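Local atomic coordinates of dihydroorotase (Campylobacter jejuni subsp. jejuni, PDB entry 3PNU), a protein that probably catalyses the reversible, zinc-dependent cyclisation of carbamoyl aspartate to dihydroorotate, a step in the de novo synthesis of pyrimidines. Residues 82-86 against 87-91. Sequence-based numbering, arbitrary orientation.
Sequences KACKD and ENFTP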
# COMPACT_ATOMS: atom_id res chain seq x y z
N LYS A 82 -17.79 -19.68 27.00
CA LYS A 82 -17.52 -21.10 26.77
C LYS A 82 -16.18 -21.30 26.11
O LYS A 82 -15.39 -22.13 26.53
CB LYS A 82 -18.57 -21.76 25.87
CG LYS A 82 -19.87 -22.22 26.54
CD LYS A 82 -20.69 -23.09 25.56
CE LYS A 82 -19.92 -24.36 25.08
NZ LYS A 82 -20.64 -25.15 24.03
N ALA A 83 -15.93 -20.53 25.05
CA ALA A 83 -14.70 -20.63 24.27
C ALA A 83 -13.42 -20.42 25.07
O ALA A 83 -12.37 -20.93 24.70
CB ALA A 83 -14.76 -19.65 23.10
N CYS A 84 -13.53 -19.66 26.16
CA CYS A 84 -12.39 -19.37 27.03
C CYS A 84 -12.20 -20.46 28.06
O CYS A 84 -11.06 -20.77 28.45
CB CYS A 84 -12.63 -18.05 27.75
SG CYS A 84 -12.95 -16.75 26.61
N LYS A 85 -13.32 -21.02 28.51
CA LYS A 85 -13.34 -22.13 29.46
C LYS A 85 -12.74 -21.66 30.79
O LYS A 85 -13.19 -20.67 31.38
CB LYS A 85 -12.55 -23.34 28.89
CG LYS A 85 -13.03 -23.78 27.51
CD LYS A 85 -12.31 -25.01 26.98
CE LYS A 85 -12.86 -25.37 25.60
NZ LYS A 85 -12.31 -26.65 25.07
N ASP A 86 -11.72 -22.38 31.25
CA ASP A 86 -11.14 -22.23 32.58
C ASP A 86 -10.28 -20.98 32.83
O ASP A 86 -9.75 -20.80 33.93
CB ASP A 86 -10.29 -23.48 32.86
CG ASP A 86 -9.26 -23.73 31.77
OD1 ASP A 86 -8.88 -22.76 31.07
OD2 ASP A 86 -8.82 -24.90 31.62
N GLU A 87 -10.15 -20.12 31.82
CA GLU A 87 -9.33 -18.92 31.97
C GLU A 87 -10.03 -17.82 32.74
O GLU A 87 -11.25 -17.68 32.67
CB GLU A 87 -8.96 -18.38 30.58
CG GLU A 87 -8.07 -19.31 29.75
CD GLU A 87 -6.66 -19.43 30.31
OE1 GLU A 87 -5.84 -20.11 29.67
OE2 GLU A 87 -6.37 -18.82 31.37
N ASN A 88 -9.25 -17.06 33.50
CA ASN A 88 -9.76 -15.91 34.23
C ASN A 88 -9.75 -14.79 33.20
O ASN A 88 -8.68 -14.24 32.88
CB ASN A 88 -8.86 -15.55 35.40
CG ASN A 88 -9.31 -14.27 36.12
OD1 ASN A 88 -10.49 -13.90 36.06
ND2 ASN A 88 -8.38 -13.61 36.81
N PHE A 89 -10.92 -14.45 32.69
CA PHE A 89 -11.01 -13.45 31.63
C PHE A 89 -12.40 -12.84 31.50
O PHE A 89 -13.36 -13.56 31.27
CB PHE A 89 -10.63 -14.14 30.31
CG PHE A 89 -10.78 -13.27 29.11
CD1 PHE A 89 -9.83 -12.31 28.81
CD2 PHE A 89 -11.88 -13.41 28.27
CE1 PHE A 89 -9.96 -11.52 27.71
CE2 PHE A 89 -12.01 -12.61 27.17
CZ PHE A 89 -11.05 -11.65 26.89
N THR A 90 -12.49 -11.53 31.63
CA THR A 90 -13.77 -10.84 31.51
C THR A 90 -13.88 -10.10 30.16
O THR A 90 -13.18 -9.12 29.92
CB THR A 90 -13.98 -9.83 32.65
OG1 THR A 90 -13.88 -10.51 33.91
CG2 THR A 90 -15.35 -9.16 32.53
N PRO A 91 -14.78 -10.56 29.29
CA PRO A 91 -14.97 -9.90 28.01
C PRO A 91 -15.82 -8.66 28.19
O PRO A 91 -16.90 -8.75 28.75
CB PRO A 91 -15.74 -10.95 27.21
CG PRO A 91 -16.53 -11.71 28.25
CD PRO A 91 -15.69 -11.71 29.48
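Three oxygens of the preceding residues lie near the amide nitrogen of E87, where the chain reverses through the backbone angles of K85 and D86. K85 O lies 3.1 Å from E87 N. D86 OD1 stands 3.0 Å from E87 N, at an angle too poor for a hydrogen bond. Across the turn C84 O comes no nearer to E87 N than 3.6 Å, which is long. D86 OD1 is brought back to E87 N because CG of D86 sits between its own N and carbonyl carbon (chi1 54°). E87 then runs alongside D86 in the same direction, its chain bent at CB-CG, with CG 3.6 Å from C84 O. The two carboxylate planes stand 90° apart, and D86 OD1 comes within 4.3 Å of E87 OE1, a like-charge approach probably eased by solvent around the exposed D86. This is a type II' beta turn from C84 to E87, entered by the positive phi of K85, that leads from helix 70-84 to strand 90-93 and closes a beta-alpha-beta unit of the TIM barrel. On the buried side of the same bend, with SG anti to the carbonyl carbon of C84 and CG of F89 anti to its N, C84 SG meets F89 CD2 at 3.9 Å. The sulfur is 4.9 Å from the centroid of the F89 ring and 58° off its normal, an oblique sulfur-aromatic contact. A51 of helix 40-51 touches both side chains, while F89 also rests on A57 of strand 56-59.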